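Long-range contacts in post-proline cleaving enzyme (Rickettsia typhi, PDB 4HVT), which probably cleaves short peptides on the carboxyl side of proline as a serine oligopeptidase built from a beta-propeller and an alpha/beta-hydrolase domain: residues G95-T100 with V114-D119; D265-D270 with V608-D613; D291-G296 with F303-S308. One frame throughout, in Å; residues are numbered along the deposited sequence.

Interaction 1: residues G95-T100 with V114-D119; sequences GLWRRT and VLIDFD
A classic beta bulge in a blade of the N-terminal beta-propeller sets the contact between Trp97 and the pair Leu115 and Ile116. Strands 96-101 and 113-117 run antiparallel as the third and outermost strands of a four-stranded sheet, and the bulge shifts their register by one residue between Trp97 and Arg98. Its signature is the carbonyl of Trp97: O takes a 2.7 Å bond from Leu115 N, lying in the carbonyl plane, and one of 3.1 Å from Ile116 N, tilted 18° from that plane. Trp97 N donates to Ile116 O.

Because the bulge puts two residues opposite one, both reach the indole. With CG anti to the backbone N (chi1 -178°), the Trp97 ring starts on its own carbonyl side, where Leu115 CD1 comes down over one face, 3.8 Å from the centroid of the six-membered ring and almost on its normal, a CH-pi contact. Ile116 CD1 approaches obliquely and touches Trp97 CE3 at 3.7 Å. Trp161 meets the same indole edge-to-face, tying this blade to strand 155-162 of the next sheet. On the other sheet face, Leu96 CD2 lies against the carboxylate carbon of Asp117 and against Val114 CG1.

At the end of the strand, Asp117 is the N-cap of helix 118-125, its OD1 accepting from Lys120 N and, weakly, from Asp119 N. Phe118 N, in the first turn, donates to Gly95 O at 2.8 Å. Asp119 uses both carboxylate oxygens on the incoming chain: OD1 accepts from Gln94 N, while Gly95 N meets OD2 at 3.0 Å from above the carboxylate plane.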
# COMPACT_ATOMS: atom_id res chain seq x y z
N GLY A 95 2.89 -1.17 -19.57
CA GLY A 95 1.51 -1.65 -19.48
C GLY A 95 0.47 -1.02 -20.40
O GLY A 95 0.70 0.03 -21.01
N LEU A 96 -0.69 -1.68 -20.44
CA LEU A 96 -1.82 -1.33 -21.26
C LEU A 96 -3.02 -1.09 -20.37
O LEU A 96 -3.41 -1.97 -19.60
CB LEU A 96 -2.19 -2.52 -22.17
CG LEU A 96 -1.13 -2.97 -23.16
CD1 LEU A 96 -1.62 -4.21 -23.91
CD2 LEU A 96 -0.71 -1.86 -24.11
N TRP A 97 -3.62 0.08 -20.49
CA TRP A 97 -4.95 0.30 -19.95
C TRP A 97 -5.98 -0.06 -21.03
O TRP A 97 -5.90 0.41 -22.17
CB TRP A 97 -5.10 1.73 -19.47
CG TRP A 97 -6.43 2.09 -18.83
CD1 TRP A 97 -7.02 1.49 -17.76
CD2 TRP A 97 -7.26 3.21 -19.18
NE1 TRP A 97 -8.22 2.12 -17.47
CE2 TRP A 97 -8.36 3.20 -18.30
CE3 TRP A 97 -7.17 4.22 -20.17
CZ2 TRP A 97 -9.40 4.14 -18.39
CZ3 TRP A 97 -8.18 5.15 -20.25
CH2 TRP A 97 -9.28 5.13 -19.35
N ARG A 98 -6.88 -0.98 -20.68
CA ARG A 98 -7.73 -1.65 -21.67
C ARG A 98 -9.10 -2.04 -21.10
O ARG A 98 -9.35 -1.94 -19.88
CB ARG A 98 -6.99 -2.85 -22.27
CG ARG A 98 -6.66 -3.90 -21.28
CD ARG A 98 -5.82 -5.05 -21.89
NE ARG A 98 -5.88 -6.10 -20.93
CZ ARG A 98 -5.48 -7.36 -21.15
NH1 ARG A 98 -4.94 -7.70 -22.31
NH2 ARG A 98 -5.59 -8.25 -20.17
N ARG A 99 -10.02 -2.31 -22.01
CA ARG A 99 -11.37 -2.66 -21.60
C ARG A 99 -12.03 -3.71 -22.49
O ARG A 99 -11.67 -3.90 -23.67
CB ARG A 99 -12.27 -1.42 -21.53
CG ARG A 99 -12.59 -0.83 -22.87
CD ARG A 99 -13.52 0.36 -22.75
NE ARG A 99 -14.02 0.74 -24.05
CZ ARG A 99 -15.08 1.53 -24.21
NH1 ARG A 99 -15.67 2.03 -23.14
NH2 ARG A 99 -15.52 1.81 -25.41
N THR A 100 -13.04 -4.35 -21.92
CA THR A 100 -13.85 -5.31 -22.67
C THR A 100 -15.28 -5.31 -22.15
O THR A 100 -15.55 -5.07 -20.95
CB THR A 100 -13.25 -6.74 -22.61
OG1 THR A 100 -13.73 -7.53 -23.70
CG2 THR A 100 -13.59 -7.43 -21.34
N VAL A 114 -7.57 -1.84 -26.47
CA VAL A 114 -6.48 -1.11 -25.79
C VAL A 114 -6.85 0.37 -25.84
O VAL A 114 -7.25 0.90 -26.89
CB VAL A 114 -5.10 -1.32 -26.46
CG1 VAL A 114 -4.04 -0.40 -25.84
CG2 VAL A 114 -4.63 -2.77 -26.33
N LEU A 115 -6.74 1.03 -24.70
CA LEU A 115 -7.08 2.45 -24.60
C LEU A 115 -5.83 3.32 -24.56
O LEU A 115 -5.74 4.28 -25.29
CB LEU A 115 -7.93 2.69 -23.36
CG LEU A 115 -9.23 1.91 -23.27
CD1 LEU A 115 -9.92 2.11 -21.94
CD2 LEU A 115 -10.13 2.25 -24.47
N ILE A 116 -4.89 2.97 -23.68
CA ILE A 116 -3.61 3.63 -23.60
C ILE A 116 -2.51 2.61 -23.43
O ILE A 116 -2.56 1.79 -22.51
CB ILE A 116 -3.47 4.67 -22.45
CG1 ILE A 116 -4.56 5.75 -22.57
CG2 ILE A 116 -2.11 5.30 -22.57
CD1 ILE A 116 -4.70 6.66 -21.37
N ASP A 117 -1.52 2.69 -24.33
CA ASP A 117 -0.30 1.88 -24.27
C ASP A 117 0.82 2.75 -23.67
O ASP A 117 1.39 3.64 -24.35
CB ASP A 117 0.06 1.37 -25.67
CG ASP A 117 1.30 0.49 -25.71
OD1 ASP A 117 2.18 0.61 -24.86
OD2 ASP A 117 1.44 -0.37 -26.66
N PHE A 118 1.20 2.43 -22.43
CA PHE A 118 2.19 3.24 -21.71
C PHE A 118 3.61 2.97 -22.19
O PHE A 118 4.48 3.79 -22.02
CB PHE A 118 2.08 3.10 -20.17
CG PHE A 118 0.89 3.80 -19.63
CD1 PHE A 118 -0.37 3.20 -19.69
CD2 PHE A 118 0.98 5.10 -19.19
CE1 PHE A 118 -1.50 3.91 -19.27
CE2 PHE A 118 -0.16 5.79 -18.76
CZ PHE A 118 -1.39 5.20 -18.82
N ASP A 119 3.82 1.81 -22.81
CA ASP A 119 5.13 1.54 -23.43
C ASP A 119 5.36 2.47 -24.63
O ASP A 119 6.44 3.01 -24.80
CB ASP A 119 5.21 0.09 -23.83
CG ASP A 119 5.11 -0.81 -22.63
OD1 ASP A 119 6.14 -1.07 -21.99
OD2 ASP A 119 3.98 -1.26 -22.32

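Interaction 2: residues D265-D270 with V608-D613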
# COMPACT_ATOMS: atom_id res chain seq x y z
N ASP A 265 -0.82 15.54 11.54
CA ASP A 265 0.31 14.77 12.14
C ASP A 265 0.29 13.27 11.87
O ASP A 265 0.85 12.46 12.63
CB ASP A 265 0.32 15.05 13.64
CG ASP A 265 -0.84 14.39 14.38
OD1 ASP A 265 -1.67 13.74 13.74
OD2 ASP A 265 -0.89 14.49 15.63
N PHE A 266 -0.28 12.92 10.70
CA PHE A 266 -0.44 11.57 10.21
C PHE A 266 -1.79 10.96 10.65
O PHE A 266 -2.48 10.35 9.81
CB PHE A 266 0.72 10.64 10.52
CG PHE A 266 0.83 9.52 9.53
CD1 PHE A 266 1.50 9.71 8.35
CD2 PHE A 266 0.21 8.32 9.79
CE1 PHE A 266 1.55 8.68 7.41
CE2 PHE A 266 0.25 7.27 8.85
CZ PHE A 266 0.96 7.46 7.69
N TYR A 267 -2.15 11.11 11.93
CA TYR A 267 -3.37 10.49 12.51
C TYR A 267 -4.49 11.45 12.81
O TYR A 267 -5.66 11.04 12.85
CB TYR A 267 -3.02 9.70 13.80
CG TYR A 267 -2.12 8.53 13.48
CD1 TYR A 267 -2.58 7.41 12.83
CD2 TYR A 267 -0.74 8.61 13.78
CE1 TYR A 267 -1.72 6.36 12.49
CE2 TYR A 267 0.12 7.57 13.44
CZ TYR A 267 -0.38 6.45 12.79
OH TYR A 267 0.51 5.42 12.43
N ASN A 268 -4.19 12.74 12.95
CA ASN A 268 -5.21 13.76 13.20
C ASN A 268 -5.37 14.74 12.05
O ASN A 268 -4.40 15.02 11.36
CB ASN A 268 -4.87 14.56 14.48
CG ASN A 268 -4.91 13.68 15.72
OD1 ASN A 268 -5.98 13.34 16.24
ND2 ASN A 268 -3.75 13.32 16.20
N TYR A 269 -6.59 15.22 11.85
CA TYR A 269 -6.94 15.95 10.70
C TYR A 269 -7.78 17.17 11.04
O TYR A 269 -8.51 17.16 12.05
CB TYR A 269 -7.80 15.07 9.79
CG TYR A 269 -7.18 13.84 9.23
CD1 TYR A 269 -7.02 12.69 10.03
CD2 TYR A 269 -6.82 13.78 7.90
CE1 TYR A 269 -6.49 11.53 9.46
CE2 TYR A 269 -6.28 12.65 7.35
CZ TYR A 269 -6.14 11.52 8.14
OH TYR A 269 -5.61 10.37 7.58
N ASP A 270 -7.74 18.18 10.14
CA ASP A 270 -8.76 19.19 9.98
C ASP A 270 -9.45 18.89 8.66
O ASP A 270 -8.82 18.90 7.64
CB ASP A 270 -8.20 20.60 9.84
CG ASP A 270 -7.50 21.08 11.06
OD1 ASP A 270 -7.88 20.67 12.19
OD2 ASP A 270 -6.62 21.93 10.86
N VAL A 608 6.78 11.29 12.60
CA VAL A 608 7.17 11.57 13.94
C VAL A 608 6.23 10.93 14.97
O VAL A 608 6.64 10.54 16.04
CB VAL A 608 7.29 13.10 14.15
CG1 VAL A 608 7.50 13.36 15.62
CG2 VAL A 608 8.46 13.64 13.32
N THR A 609 4.92 10.87 14.67
CA THR A 609 3.97 10.27 15.60
C THR A 609 4.03 8.76 15.59
O THR A 609 3.46 8.13 16.50
CB THR A 609 2.52 10.77 15.33
OG1 THR A 609 2.18 10.49 13.97
CG2 THR A 609 2.40 12.23 15.63
N GLU A 610 4.68 8.16 14.59
CA GLU A 610 4.87 6.72 14.54
C GLU A 610 6.11 6.29 15.33
O GLU A 610 6.08 5.28 15.98
CB GLU A 610 4.93 6.17 13.11
CG GLU A 610 4.96 4.65 13.05
CD GLU A 610 3.68 3.94 13.42
OE1 GLU A 610 2.68 4.67 13.69
OE2 GLU A 610 3.68 2.65 13.45
N TYR A 611 7.20 7.04 15.23
CA TYR A 611 8.47 6.57 15.76
C TYR A 611 8.97 7.36 16.98
O TYR A 611 9.85 6.90 17.69
CB TYR A 611 9.53 6.62 14.67
CG TYR A 611 9.23 5.75 13.45
CD1 TYR A 611 9.18 4.34 13.54
CD2 TYR A 611 9.03 6.33 12.22
CE1 TYR A 611 8.87 3.56 12.43
CE2 TYR A 611 8.73 5.56 11.11
CZ TYR A 611 8.68 4.18 11.22
OH TYR A 611 8.38 3.44 10.09
N GLY A 612 8.34 8.48 17.26
CA GLY A 612 8.88 9.45 18.25
C GLY A 612 9.83 10.40 17.57
O GLY A 612 10.35 10.11 16.49
N ASP A 613 10.07 11.54 18.23
CA ASP A 613 10.92 12.61 17.74
C ASP A 613 12.37 12.46 18.25
O ASP A 613 12.62 12.67 19.42
CB ASP A 613 10.33 13.94 18.16
CG ASP A 613 10.99 15.08 17.50
OD1 ASP A 613 12.09 14.95 16.93
OD2 ASP A 613 10.39 16.16 17.53
O HOH W 1 3.92 12.63 12.34
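Asp265 O is gripped from the hydrolase side by two donors, the hydroxyl of Thr609 and a bridging water. Thr609 OG1 donates to Asp265 O at 2.7 Å, nearly in line with the C=O bond (172°). The water donates to the same oxygen and accepts from Thr609 N, so one residue of helix 608-611 holds this carbonyl both directly and through solvent. Thr609 OG1 sits between its own backbone N and carbonyl carbon (chi1 56°); the methyl CG2 lies 4.0 Å from Asp265 OD2.

The second grip is Tyr267, whose OH donates to Glu610 OE1 at 2.6 Å, meeting that oxygen from above the carboxylate plane, 43° out of it. Phenol ring and carboxylate are turned obliquely to each other. Thr609 OG1 approaches the edge of the same ring, 3.5 Å from Tyr267 CD2. The Glu610 chain bends after CG, which brings its carboxylate to the phenol OH. This carboxylate has further partners: His527 NE2 bonds OE1, while Arg535 makes a salt bridge to OE2, which also accepts from Phe488 N.

On the propeller side the loop is braced by its own carboxylate. Asp265 OD1 accepts from Tyr267 N in an Asx turn and from Asn268 N at 2.8 Å, and Asn268 ND2 spans both carboxylate oxygens, each through its syn lone pair. This fixes the backbone that presents Asp265 O and Tyr267.

The interface between the two domains is therefore small and polar here, made of a few directional bonds and a water. The Arg535 salt bridge, together with the other donors to the Glu610 carboxylate, would favour its charged form, consistent with a strong acceptor for the tyrosine hydroxyl.

Interaction 3: residues D291-G296 with F303-S308; sequences DATLQG and FWLLRS
Asp291 reaches across the open end of a beta hairpin toward Arg307 and Ser308. Its CB packs 4.0 Å from Arg307 CB, and CG, placed between backbone N and carbonyl carbon (chi1 53°), heads for segment 303-308. OD1 takes a bond from a water that accepts from Arg307 N. OD2 receives Ser308 OG at 2.6 Å on its syn lone pair. A second water donates to OD2 and accepts from Arg307 NE; Asp291 OD2 and Arg307 NE are themselves 4.4 Å apart. The arginine tip turns elsewhere, NH1 bonding His527 ND1.

Further along, Thr293 and Leu305 exchange backbone bonds as an antiparallel hydrogen-bonded pair. Gln295 NE2 donates to Thr293 OG1 at 3.0 Å, while its CG rests on Leu305 CB. On the other face, the Trp304 indole lies under Leu294: Leu294 CB sits 4.1 Å from the centroid of the six-membered ring of Trp304, a CH-pi contact, and Leu294 CD1 touches Trp304 NE1 at 3.5 Å. That NE1 is buried with no polar partner.

The carboxylate and guanidinium thus stay a solvent-bridged pair rather than a salt bridge; the opposite charges would still attract at this distance, and the water relays hydrogen bonds between them.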
# COMPACT_ATOMS: atom_id res chain seq x y z
N ASP A 291 -9.21 12.26 14.82
CA ASP A 291 -8.59 11.04 14.27
C ASP A 291 -9.61 10.09 13.68
O ASP A 291 -9.26 8.97 13.32
CB ASP A 291 -7.68 10.33 15.28
CG ASP A 291 -8.36 10.02 16.62
OD1 ASP A 291 -9.54 10.39 16.88
OD2 ASP A 291 -7.69 9.34 17.43
N ALA A 292 -10.87 10.52 13.55
CA ALA A 292 -11.86 9.75 12.77
C ALA A 292 -11.60 9.96 11.27
O ALA A 292 -11.12 11.03 10.88
CB ALA A 292 -13.26 10.16 13.16
N THR A 293 -11.86 8.93 10.45
CA THR A 293 -11.60 8.97 9.02
C THR A 293 -12.82 8.61 8.19
O THR A 293 -13.61 7.75 8.55
CB THR A 293 -10.44 8.03 8.64
OG1 THR A 293 -10.66 6.74 9.18
CG2 THR A 293 -9.12 8.62 9.18
N LEU A 294 -13.00 9.36 7.11
CA LEU A 294 -14.06 9.08 6.16
C LEU A 294 -13.79 7.83 5.38
O LEU A 294 -12.76 7.68 4.75
CB LEU A 294 -14.21 10.26 5.19
CG LEU A 294 -15.29 10.12 4.08
CD1 LEU A 294 -16.71 10.00 4.69
CD2 LEU A 294 -15.13 11.34 3.16
N GLN A 295 -14.77 6.94 5.38
CA GLN A 295 -14.61 5.62 4.73
C GLN A 295 -15.48 5.37 3.51
O GLN A 295 -15.34 4.34 2.82
CB GLN A 295 -14.89 4.51 5.76
CG GLN A 295 -13.88 4.50 6.90
CD GLN A 295 -12.50 4.19 6.45
OE1 GLN A 295 -12.30 3.42 5.48
NE2 GLN A 295 -11.52 4.80 7.08
N GLY A 296 -16.38 6.27 3.21
CA GLY A 296 -17.29 6.09 2.10
C GLY A 296 -18.61 6.80 2.33
O GLY A 296 -18.82 7.45 3.37
N PHE A 303 -19.89 7.48 6.08
CA PHE A 303 -19.40 6.49 7.05
C PHE A 303 -18.06 6.88 7.57
O PHE A 303 -17.16 7.15 6.78
CB PHE A 303 -19.27 5.13 6.39
CG PHE A 303 -20.55 4.64 5.74
CD1 PHE A 303 -21.58 4.28 6.52
CD2 PHE A 303 -20.71 4.61 4.36
CE1 PHE A 303 -22.78 3.87 6.00
CE2 PHE A 303 -21.91 4.21 3.82
CZ PHE A 303 -22.96 3.89 4.65
N TRP A 304 -17.87 6.82 8.90
CA TRP A 304 -16.67 7.27 9.54
C TRP A 304 -16.19 6.20 10.51
O TRP A 304 -16.96 5.62 11.29
CB TRP A 304 -16.90 8.58 10.28
CG TRP A 304 -17.06 9.76 9.38
CD1 TRP A 304 -18.12 10.02 8.57
CD2 TRP A 304 -16.11 10.84 9.14
NE1 TRP A 304 -17.90 11.17 7.81
CE2 TRP A 304 -16.68 11.69 8.17
CE3 TRP A 304 -14.83 11.15 9.66
CZ2 TRP A 304 -16.03 12.86 7.73
CZ3 TRP A 304 -14.19 12.29 9.22
CH2 TRP A 304 -14.81 13.15 8.28
N LEU A 305 -14.90 5.92 10.41
CA LEU A 305 -14.20 5.01 11.31
C LEU A 305 -13.59 5.78 12.47
O LEU A 305 -12.99 6.82 12.24
CB LEU A 305 -13.07 4.29 10.57
CG LEU A 305 -12.15 3.33 11.34
CD1 LEU A 305 -12.99 2.18 11.86
CD2 LEU A 305 -11.00 2.88 10.47
N LEU A 306 -13.70 5.21 13.67
CA LEU A 306 -13.09 5.77 14.87
C LEU A 306 -11.75 5.13 15.16
O LEU A 306 -11.64 3.92 15.19
CB LEU A 306 -14.03 5.66 16.07
CG LEU A 306 -15.46 6.17 15.89
CD1 LEU A 306 -16.19 6.14 17.23
CD2 LEU A 306 -15.49 7.57 15.26
N ARG A 307 -10.76 5.97 15.45
CA ARG A 307 -9.46 5.48 15.92
C ARG A 307 -9.40 5.53 17.47
O ARG A 307 -8.59 4.82 18.10
CB ARG A 307 -8.33 6.34 15.30
CG ARG A 307 -6.98 6.10 15.93
CD ARG A 307 -5.85 6.61 15.05
NE ARG A 307 -4.59 6.69 15.79
CZ ARG A 307 -3.72 5.71 15.95
NH1 ARG A 307 -3.97 4.50 15.46
NH2 ARG A 307 -2.60 5.89 16.71
N SER A 308 -10.18 6.44 18.08
CA SER A 308 -10.27 6.56 19.52
C SER A 308 -11.71 6.47 19.98
O SER A 308 -12.64 6.69 19.18
CB SER A 308 -9.66 7.90 19.97
OG SER A 308 -8.30 7.97 19.61
O HOH W 2 -11.56 8.60 16.18
O HOH W 3 -9.81 6.59 11.80
O HOH W 4 -4.97 8.98 17.45

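In the fold
All three contacts involve the N-terminal propeller, and interactions 1 and 3 lie wholly within it, pairing strands in two different blades whose contact centres are about 35 Å apart. Interaction 1 comes first along the chain, about 39 Å between centres from interaction 2 and across the molecule's centre from it. Interaction 2 alone spans the two domains, joining residues more than 300 positions apart; the hairpin of interaction 3 falls within that interval. Interactions 2 and 3 touch: Tyr267 and Arg307 form a cation-pi pair, and Asp291 packs on Asn268. His527 serves both, bonding Glu610 and Arg307, so neighbouring propeller sheets meet the hydrolase domain through one connected polar patch.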